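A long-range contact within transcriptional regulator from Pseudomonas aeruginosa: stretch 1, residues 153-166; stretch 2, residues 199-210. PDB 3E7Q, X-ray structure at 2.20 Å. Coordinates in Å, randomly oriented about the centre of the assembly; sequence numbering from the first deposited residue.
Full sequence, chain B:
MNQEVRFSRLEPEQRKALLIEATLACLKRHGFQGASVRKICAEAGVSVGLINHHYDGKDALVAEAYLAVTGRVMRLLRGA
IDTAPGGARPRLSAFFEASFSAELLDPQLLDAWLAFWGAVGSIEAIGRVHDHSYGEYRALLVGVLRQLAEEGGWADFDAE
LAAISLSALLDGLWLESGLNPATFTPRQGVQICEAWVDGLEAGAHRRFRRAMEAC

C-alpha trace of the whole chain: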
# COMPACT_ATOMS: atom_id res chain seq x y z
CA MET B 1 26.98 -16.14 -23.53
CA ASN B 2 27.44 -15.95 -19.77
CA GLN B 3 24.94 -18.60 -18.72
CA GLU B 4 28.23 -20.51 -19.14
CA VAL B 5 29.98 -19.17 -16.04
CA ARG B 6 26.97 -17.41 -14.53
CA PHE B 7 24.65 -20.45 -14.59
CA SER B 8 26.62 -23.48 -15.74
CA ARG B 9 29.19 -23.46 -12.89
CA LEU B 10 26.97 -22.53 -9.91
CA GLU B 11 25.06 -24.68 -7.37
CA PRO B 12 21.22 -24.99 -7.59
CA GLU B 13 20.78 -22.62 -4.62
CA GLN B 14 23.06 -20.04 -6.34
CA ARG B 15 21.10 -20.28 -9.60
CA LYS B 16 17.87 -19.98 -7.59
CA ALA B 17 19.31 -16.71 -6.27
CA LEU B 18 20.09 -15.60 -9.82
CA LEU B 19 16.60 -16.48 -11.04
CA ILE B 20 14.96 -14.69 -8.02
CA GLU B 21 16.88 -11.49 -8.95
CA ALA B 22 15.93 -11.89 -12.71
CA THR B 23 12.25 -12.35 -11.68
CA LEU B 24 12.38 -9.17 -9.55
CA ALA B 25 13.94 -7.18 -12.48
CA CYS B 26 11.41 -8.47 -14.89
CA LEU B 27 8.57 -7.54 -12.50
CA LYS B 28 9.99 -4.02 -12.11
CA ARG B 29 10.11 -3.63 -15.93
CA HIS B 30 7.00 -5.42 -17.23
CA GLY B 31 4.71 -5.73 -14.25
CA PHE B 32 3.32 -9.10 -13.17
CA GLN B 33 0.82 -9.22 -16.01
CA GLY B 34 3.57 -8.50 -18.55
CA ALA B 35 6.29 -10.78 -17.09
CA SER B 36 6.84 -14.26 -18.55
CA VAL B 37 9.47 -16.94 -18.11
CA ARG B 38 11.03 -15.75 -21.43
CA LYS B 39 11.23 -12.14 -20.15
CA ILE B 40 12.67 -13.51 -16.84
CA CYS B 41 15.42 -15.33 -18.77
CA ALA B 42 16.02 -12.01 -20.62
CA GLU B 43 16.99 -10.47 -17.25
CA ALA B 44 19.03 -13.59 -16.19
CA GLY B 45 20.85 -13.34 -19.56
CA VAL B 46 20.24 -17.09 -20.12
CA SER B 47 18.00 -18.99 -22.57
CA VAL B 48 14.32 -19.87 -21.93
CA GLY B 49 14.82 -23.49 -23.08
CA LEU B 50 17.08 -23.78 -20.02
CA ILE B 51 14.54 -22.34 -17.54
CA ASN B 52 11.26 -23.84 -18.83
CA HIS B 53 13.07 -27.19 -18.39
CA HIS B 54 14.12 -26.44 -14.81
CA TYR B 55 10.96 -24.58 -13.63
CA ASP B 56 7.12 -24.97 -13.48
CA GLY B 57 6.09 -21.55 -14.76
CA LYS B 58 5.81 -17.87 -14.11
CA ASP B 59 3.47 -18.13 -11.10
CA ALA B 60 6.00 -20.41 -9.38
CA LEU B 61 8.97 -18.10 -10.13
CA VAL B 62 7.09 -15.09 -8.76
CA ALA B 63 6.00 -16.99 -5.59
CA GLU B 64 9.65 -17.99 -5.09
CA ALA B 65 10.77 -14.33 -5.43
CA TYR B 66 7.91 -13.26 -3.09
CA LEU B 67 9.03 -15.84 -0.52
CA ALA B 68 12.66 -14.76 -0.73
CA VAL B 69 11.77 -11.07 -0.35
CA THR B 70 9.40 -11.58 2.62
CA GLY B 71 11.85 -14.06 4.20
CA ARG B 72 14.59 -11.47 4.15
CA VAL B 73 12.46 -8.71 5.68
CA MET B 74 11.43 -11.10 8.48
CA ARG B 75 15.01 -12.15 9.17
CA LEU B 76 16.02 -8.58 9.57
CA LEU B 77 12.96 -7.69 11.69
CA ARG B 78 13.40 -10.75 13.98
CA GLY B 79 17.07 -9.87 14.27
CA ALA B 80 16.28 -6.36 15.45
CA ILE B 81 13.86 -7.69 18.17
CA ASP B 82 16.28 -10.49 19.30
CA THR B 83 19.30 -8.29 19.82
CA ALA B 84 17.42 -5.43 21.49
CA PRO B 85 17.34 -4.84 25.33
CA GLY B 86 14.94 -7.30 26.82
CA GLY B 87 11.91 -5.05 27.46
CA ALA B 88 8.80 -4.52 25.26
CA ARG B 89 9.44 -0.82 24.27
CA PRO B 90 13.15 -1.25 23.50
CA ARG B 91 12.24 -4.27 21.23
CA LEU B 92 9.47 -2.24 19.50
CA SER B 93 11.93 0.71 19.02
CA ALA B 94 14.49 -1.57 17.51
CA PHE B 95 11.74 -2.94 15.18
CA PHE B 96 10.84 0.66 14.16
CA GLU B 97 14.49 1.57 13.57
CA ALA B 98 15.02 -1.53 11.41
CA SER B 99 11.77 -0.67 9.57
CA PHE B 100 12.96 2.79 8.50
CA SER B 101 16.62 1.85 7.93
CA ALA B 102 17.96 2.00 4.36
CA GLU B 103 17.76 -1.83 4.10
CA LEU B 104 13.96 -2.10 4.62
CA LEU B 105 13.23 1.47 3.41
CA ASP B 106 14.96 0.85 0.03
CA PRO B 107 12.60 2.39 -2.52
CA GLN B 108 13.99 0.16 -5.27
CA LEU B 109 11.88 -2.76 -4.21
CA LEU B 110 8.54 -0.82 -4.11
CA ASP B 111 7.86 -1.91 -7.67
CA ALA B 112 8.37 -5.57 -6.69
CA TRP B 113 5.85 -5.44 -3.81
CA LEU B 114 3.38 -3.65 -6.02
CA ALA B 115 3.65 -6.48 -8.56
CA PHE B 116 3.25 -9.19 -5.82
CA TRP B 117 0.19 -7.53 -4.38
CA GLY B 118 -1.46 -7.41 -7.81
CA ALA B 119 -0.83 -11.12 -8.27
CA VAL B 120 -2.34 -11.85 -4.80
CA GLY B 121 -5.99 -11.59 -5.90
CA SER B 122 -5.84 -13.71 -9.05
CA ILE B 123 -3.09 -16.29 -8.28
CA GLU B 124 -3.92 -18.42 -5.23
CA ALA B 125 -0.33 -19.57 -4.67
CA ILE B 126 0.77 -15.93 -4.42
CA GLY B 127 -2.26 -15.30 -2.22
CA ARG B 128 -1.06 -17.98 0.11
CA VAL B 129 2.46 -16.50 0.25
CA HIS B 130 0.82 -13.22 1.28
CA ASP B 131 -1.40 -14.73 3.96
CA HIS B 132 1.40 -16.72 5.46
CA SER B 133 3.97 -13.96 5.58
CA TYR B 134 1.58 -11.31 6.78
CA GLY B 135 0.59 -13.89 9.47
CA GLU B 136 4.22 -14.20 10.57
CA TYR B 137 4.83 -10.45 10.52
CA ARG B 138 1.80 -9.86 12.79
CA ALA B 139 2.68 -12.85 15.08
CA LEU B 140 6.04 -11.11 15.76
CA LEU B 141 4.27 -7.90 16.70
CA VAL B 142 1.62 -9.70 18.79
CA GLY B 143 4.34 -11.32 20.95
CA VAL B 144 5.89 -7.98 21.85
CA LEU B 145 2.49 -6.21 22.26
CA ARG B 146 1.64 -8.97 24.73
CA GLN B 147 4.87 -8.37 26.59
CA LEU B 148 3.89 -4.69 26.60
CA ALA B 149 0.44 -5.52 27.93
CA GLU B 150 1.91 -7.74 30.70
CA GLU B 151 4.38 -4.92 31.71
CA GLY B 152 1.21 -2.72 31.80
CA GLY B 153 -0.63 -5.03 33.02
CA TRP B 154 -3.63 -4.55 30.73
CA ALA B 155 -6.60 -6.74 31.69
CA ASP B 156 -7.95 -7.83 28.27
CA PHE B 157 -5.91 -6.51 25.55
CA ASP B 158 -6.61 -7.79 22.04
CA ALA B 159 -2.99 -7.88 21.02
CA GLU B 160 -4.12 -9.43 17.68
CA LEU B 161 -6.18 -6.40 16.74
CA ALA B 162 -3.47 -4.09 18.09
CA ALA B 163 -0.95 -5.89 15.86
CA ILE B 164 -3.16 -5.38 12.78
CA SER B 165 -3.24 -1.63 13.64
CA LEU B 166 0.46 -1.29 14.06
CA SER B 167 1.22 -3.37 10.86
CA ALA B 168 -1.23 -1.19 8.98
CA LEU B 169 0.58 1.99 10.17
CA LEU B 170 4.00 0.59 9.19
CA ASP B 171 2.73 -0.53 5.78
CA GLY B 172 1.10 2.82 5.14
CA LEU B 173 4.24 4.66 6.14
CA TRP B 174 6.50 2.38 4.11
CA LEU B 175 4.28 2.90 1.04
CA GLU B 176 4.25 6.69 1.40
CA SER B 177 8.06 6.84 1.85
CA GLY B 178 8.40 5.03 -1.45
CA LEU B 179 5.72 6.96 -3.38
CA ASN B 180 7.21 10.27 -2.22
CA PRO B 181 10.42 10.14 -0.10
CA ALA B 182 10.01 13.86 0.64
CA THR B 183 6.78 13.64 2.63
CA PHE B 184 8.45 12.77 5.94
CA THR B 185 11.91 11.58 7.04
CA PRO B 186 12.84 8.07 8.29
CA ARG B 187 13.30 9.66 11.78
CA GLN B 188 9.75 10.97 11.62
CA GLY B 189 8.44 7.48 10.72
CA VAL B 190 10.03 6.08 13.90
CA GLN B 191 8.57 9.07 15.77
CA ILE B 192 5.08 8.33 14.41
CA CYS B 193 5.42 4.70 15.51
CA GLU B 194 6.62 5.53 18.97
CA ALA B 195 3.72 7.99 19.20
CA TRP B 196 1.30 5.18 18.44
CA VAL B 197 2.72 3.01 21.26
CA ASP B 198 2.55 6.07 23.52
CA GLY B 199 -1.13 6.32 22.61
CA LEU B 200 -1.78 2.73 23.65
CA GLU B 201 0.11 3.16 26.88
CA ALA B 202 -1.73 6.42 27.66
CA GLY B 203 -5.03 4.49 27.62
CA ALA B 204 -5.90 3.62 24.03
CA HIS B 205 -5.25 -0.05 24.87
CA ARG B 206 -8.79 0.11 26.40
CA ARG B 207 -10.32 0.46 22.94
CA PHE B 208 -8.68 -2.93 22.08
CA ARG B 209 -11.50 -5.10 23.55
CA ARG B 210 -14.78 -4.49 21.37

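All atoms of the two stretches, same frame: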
# COMPACT_ATOMS: atom_id res chain seq x y z
N GLY B 153 -0.32 -3.77 33.51
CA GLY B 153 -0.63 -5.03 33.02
C GLY B 153 -2.10 -4.83 32.65
O GLY B 153 -2.96 -4.67 33.50
N TRP B 154 -2.33 -4.82 31.34
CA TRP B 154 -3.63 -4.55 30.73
C TRP B 154 -4.50 -5.80 30.81
O TRP B 154 -4.09 -6.88 30.42
CB TRP B 154 -3.42 -4.08 29.30
CG TRP B 154 -2.42 -2.89 29.24
CD1 TRP B 154 -2.13 -2.02 30.23
CD2 TRP B 154 -1.69 -2.44 28.10
NE1 TRP B 154 -1.24 -1.07 29.81
CE2 TRP B 154 -0.93 -1.32 28.50
CE3 TRP B 154 -1.58 -2.88 26.77
CZ2 TRP B 154 -0.08 -0.65 27.64
CZ3 TRP B 154 -0.73 -2.20 25.91
CH2 TRP B 154 0.00 -1.11 26.34
N ALA B 155 -5.69 -5.64 31.36
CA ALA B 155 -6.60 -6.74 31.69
C ALA B 155 -7.03 -7.59 30.47
O ALA B 155 -6.80 -8.84 30.44
CB ALA B 155 -7.86 -6.20 32.48
N ASP B 156 -7.70 -7.01 29.49
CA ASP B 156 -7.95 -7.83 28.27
C ASP B 156 -7.68 -7.06 27.02
O ASP B 156 -8.53 -6.40 26.47
CB ASP B 156 -9.34 -8.41 28.15
CG ASP B 156 -10.38 -7.43 28.52
OD1 ASP B 156 -10.44 -7.10 29.74
OD2 ASP B 156 -11.18 -7.06 27.62
N PHE B 157 -6.44 -7.20 26.62
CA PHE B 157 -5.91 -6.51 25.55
C PHE B 157 -6.04 -7.50 24.40
O PHE B 157 -5.65 -8.65 24.53
CB PHE B 157 -4.45 -6.20 25.85
CG PHE B 157 -3.81 -5.39 24.79
CD1 PHE B 157 -4.40 -4.19 24.37
CD2 PHE B 157 -2.68 -5.83 24.16
CE1 PHE B 157 -3.82 -3.43 23.38
CE2 PHE B 157 -2.10 -5.04 23.21
CZ PHE B 157 -2.67 -3.86 22.84
N ASP B 158 -6.57 -7.02 23.28
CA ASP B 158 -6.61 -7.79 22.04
C ASP B 158 -5.38 -7.34 21.31
O ASP B 158 -5.42 -6.37 20.53
CB ASP B 158 -7.93 -7.53 21.32
CG ASP B 158 -8.09 -8.33 20.02
OD1 ASP B 158 -7.18 -9.01 19.52
OD2 ASP B 158 -9.18 -8.21 19.46
N ALA B 159 -4.28 -8.03 21.63
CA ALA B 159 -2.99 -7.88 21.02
C ALA B 159 -3.03 -8.23 19.55
O ALA B 159 -2.27 -7.66 18.79
CB ALA B 159 -1.87 -8.71 21.82
N GLU B 160 -3.94 -9.10 19.11
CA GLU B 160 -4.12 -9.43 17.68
C GLU B 160 -4.63 -8.24 16.85
O GLU B 160 -4.07 -7.90 15.78
CB GLU B 160 -5.08 -10.63 17.53
CG GLU B 160 -4.59 -11.95 18.14
CD GLU B 160 -5.68 -13.06 18.12
OE1 GLU B 160 -6.47 -13.11 17.13
OE2 GLU B 160 -5.77 -13.89 19.08
N LEU B 161 -5.65 -7.56 17.37
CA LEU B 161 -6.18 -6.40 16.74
C LEU B 161 -5.23 -5.24 16.78
O LEU B 161 -5.07 -4.57 15.75
CB LEU B 161 -7.55 -6.04 17.29
CG LEU B 161 -8.41 -5.11 16.44
CD1 LEU B 161 -8.87 -5.78 15.10
CD2 LEU B 161 -9.53 -4.62 17.29
N ALA B 162 -4.55 -5.06 17.93
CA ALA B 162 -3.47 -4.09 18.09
C ALA B 162 -2.36 -4.32 17.06
O ALA B 162 -1.83 -3.38 16.48
CB ALA B 162 -2.93 -4.11 19.54
N ALA B 163 -2.01 -5.57 16.82
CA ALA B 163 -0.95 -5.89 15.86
C ALA B 163 -1.40 -5.57 14.39
O ALA B 163 -0.62 -5.11 13.60
CB ALA B 163 -0.47 -7.34 16.03
N ILE B 164 -2.65 -5.79 14.05
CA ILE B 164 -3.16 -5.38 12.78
C ILE B 164 -3.05 -3.84 12.63
O ILE B 164 -2.68 -3.36 11.56
CB ILE B 164 -4.65 -5.84 12.54
CG1 ILE B 164 -4.69 -7.35 12.31
CG2 ILE B 164 -5.34 -4.99 11.38
CD1 ILE B 164 -6.04 -8.02 12.62
N SER B 165 -3.30 -3.09 13.69
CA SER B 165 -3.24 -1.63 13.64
C SER B 165 -1.83 -1.13 13.38
O SER B 165 -1.56 -0.26 12.54
CB SER B 165 -3.77 -1.06 14.96
OG SER B 165 -3.76 0.36 14.98
N LEU B 166 -0.91 -1.63 14.20
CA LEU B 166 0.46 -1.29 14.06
C LEU B 166 1.09 -1.73 12.67
O LEU B 166 1.84 -0.95 12.08
CB LEU B 166 1.27 -1.85 15.25
CG LEU B 166 2.75 -1.40 15.31
CD1 LEU B 166 2.89 0.18 15.30
CD2 LEU B 166 3.47 -2.06 16.51
N GLY B 199 0.33 6.30 22.62
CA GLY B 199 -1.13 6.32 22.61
C GLY B 199 -1.78 5.13 23.30
O GLY B 199 -2.61 5.32 24.17
N LEU B 200 -1.43 3.93 22.89
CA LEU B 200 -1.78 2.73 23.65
C LEU B 200 -1.51 2.82 25.12
O LEU B 200 -2.38 2.65 25.91
CB LEU B 200 -0.97 1.54 23.18
CG LEU B 200 -1.43 0.64 22.06
CD1 LEU B 200 -0.51 -0.61 22.13
CD2 LEU B 200 -2.85 0.22 22.14
N GLU B 201 -0.27 3.10 25.48
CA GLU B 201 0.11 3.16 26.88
C GLU B 201 -0.64 4.22 27.69
O GLU B 201 -0.86 4.03 28.90
CB GLU B 201 1.62 3.36 27.02
CG GLU B 201 2.44 2.21 26.53
CD GLU B 201 3.59 1.95 27.45
OE1 GLU B 201 4.71 2.49 27.23
OE2 GLU B 201 3.35 1.23 28.46
N ALA B 202 -1.04 5.31 27.02
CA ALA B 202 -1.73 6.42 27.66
C ALA B 202 -3.18 6.06 27.96
O ALA B 202 -3.78 6.66 28.81
CB ALA B 202 -1.64 7.71 26.85
N GLY B 203 -3.72 5.06 27.28
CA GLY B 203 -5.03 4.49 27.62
C GLY B 203 -5.80 3.93 26.43
O GLY B 203 -6.81 3.26 26.62
N ALA B 204 -5.30 4.14 25.22
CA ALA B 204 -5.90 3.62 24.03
C ALA B 204 -5.99 2.09 23.93
O ALA B 204 -6.77 1.58 23.11
CB ALA B 204 -5.18 4.20 22.78
N HIS B 205 -5.20 1.40 24.75
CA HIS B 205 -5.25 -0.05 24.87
C HIS B 205 -6.66 -0.52 25.32
O HIS B 205 -7.06 -1.63 25.00
CB HIS B 205 -4.16 -0.55 25.87
CG HIS B 205 -4.44 -0.21 27.30
ND1 HIS B 205 -5.32 -0.93 28.08
CD2 HIS B 205 -3.96 0.76 28.10
CE1 HIS B 205 -5.38 -0.41 29.29
NE2 HIS B 205 -4.56 0.62 29.33
N ARG B 206 -7.39 0.35 26.04
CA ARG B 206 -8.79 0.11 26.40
C ARG B 206 -9.79 -0.03 25.23
O ARG B 206 -10.77 -0.79 25.32
CB ARG B 206 -9.27 1.17 27.38
CG ARG B 206 -8.59 0.98 28.74
CD ARG B 206 -9.07 1.94 29.80
NE ARG B 206 -9.16 3.31 29.29
CZ ARG B 206 -8.31 4.30 29.57
NH1 ARG B 206 -7.26 4.10 30.39
NH2 ARG B 206 -8.50 5.52 29.04
N ARG B 207 -9.52 0.64 24.12
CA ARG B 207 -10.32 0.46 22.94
C ARG B 207 -10.06 -0.95 22.32
O ARG B 207 -10.91 -1.49 21.63
CB ARG B 207 -10.07 1.63 21.97
CG ARG B 207 -10.81 1.51 20.60
CD ARG B 207 -12.30 1.84 20.71
NE ARG B 207 -12.42 3.25 21.00
CZ ARG B 207 -13.47 4.01 20.73
NH1 ARG B 207 -14.52 3.52 20.11
NH2 ARG B 207 -13.40 5.32 21.02
N PHE B 208 -8.93 -1.57 22.58
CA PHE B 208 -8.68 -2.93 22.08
C PHE B 208 -9.30 -4.03 22.98
O PHE B 208 -8.60 -4.83 23.63
CB PHE B 208 -7.18 -3.15 21.79
CG PHE B 208 -6.65 -2.31 20.66
CD1 PHE B 208 -6.83 -2.71 19.32
CD2 PHE B 208 -6.07 -1.08 20.90
CE1 PHE B 208 -6.42 -1.92 18.24
CE2 PHE B 208 -5.58 -0.30 19.81
CZ PHE B 208 -5.79 -0.74 18.47
N ARG B 209 -10.63 -4.03 22.98
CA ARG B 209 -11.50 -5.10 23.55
C ARG B 209 -12.89 -5.33 22.83
O ARG B 209 -13.57 -6.35 23.16
CB ARG B 209 -11.87 -4.85 25.03
CG ARG B 209 -10.94 -4.02 25.94
CD ARG B 209 -11.91 -3.19 26.80
NE ARG B 209 -11.40 -2.33 27.87
CZ ARG B 209 -12.14 -1.36 28.46
NH1 ARG B 209 -13.39 -1.11 28.04
NH2 ARG B 209 -11.63 -0.64 29.47
N ARG B 210 -13.35 -4.42 21.94
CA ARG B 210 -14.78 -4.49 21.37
C ARG B 210 -15.06 -4.05 19.90
O ARG B 210 -16.15 -4.30 19.35
CB ARG B 210 -15.82 -3.77 22.29
CG ARG B 210 -15.27 -2.79 23.37
CD ARG B 210 -14.98 -1.41 22.78
NE ARG B 210 -14.09 -0.60 23.62
CZ ARG B 210 -14.48 0.35 24.49
NH1 ARG B 210 -15.78 0.62 24.67
NH2 ARG B 210 -13.55 1.02 25.19

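Stretch 1 begins as a loop and enters a helix at Ala-159 that continues later in the chain. Stretch 2 starts inside a helix; past it, 205-207 keep helical backbone angles without the regular bonds. Its helix includes a wider pi-type turn at 200-204, in which Ala-204 N bonds to Gly-199 O and His-205 N to Leu-200 O. Gly-203 has a phi of 149°. At these angles a CB would be jammed against the carbonyl O of the residue before, so the position calls for glycine.

The backbones come closest at Asp-158 and Phe-208, with their CA atoms 5.3 Å apart. One hydrogen bond joins the stretches here: Asp-158 N donates to Phe-208 O at 3.0 Å, with an N-H...O angle of 149°. Asp-156 O also lies 3.2 Å from Phe-208 O, but both are acceptors and no bond forms. Asp-158 is also the N-cap of the stretch 1 helix. Asp-158 OD1 accepts from Leu-161 N at 3.0 Å, satisfying an amide that has no earlier helical carbonyl to use.

Phe-208 gives up the most surface to the contact. Its side chain points toward stretch 1 and lies along the first turns of the helix. Ala-162 CA sits over one face of the Phe-208 ring, 4.1 Å from its centroid, in a CH-pi contact. Ala-162 CB also packs 4.1 Å from Phe-208 CD1. Leu-161 CD2 packs 3.9 Å from Phe-208 CD1.

Trp-154 makes the second main contact. Its five-membered ring stacks face to face on the His-205 ring. The centroids are 3.7 Å apart and the planes are within 2° of parallel. His-205 CB also lies over the six-membered ring of Trp-154, 3.8 Å from its centroid, so both the ring and the CB of the histidine cover the indole. The six-membered ring of the indole also reaches the helix of stretch 2, where Trp-154 CZ2 is 3.9 Å from Glu-201 CA.

Phe-157 links the two sites. Its CB points away from stretch 2, but the end of its side chain comes nearer. Phe-157 CE1 lies 3.7 Å from Phe-208 CB, and Phe-157 CZ lies 4.0 Å from Leu-200 CD1. Leu-200 CD1 also meets Trp-154 CZ3 at 4.1 Å, so one methyl group touches both aromatic residues. His-205 O approaches the edge of the Phe-157 ring, 3.7 Å from Phe-157 CD1.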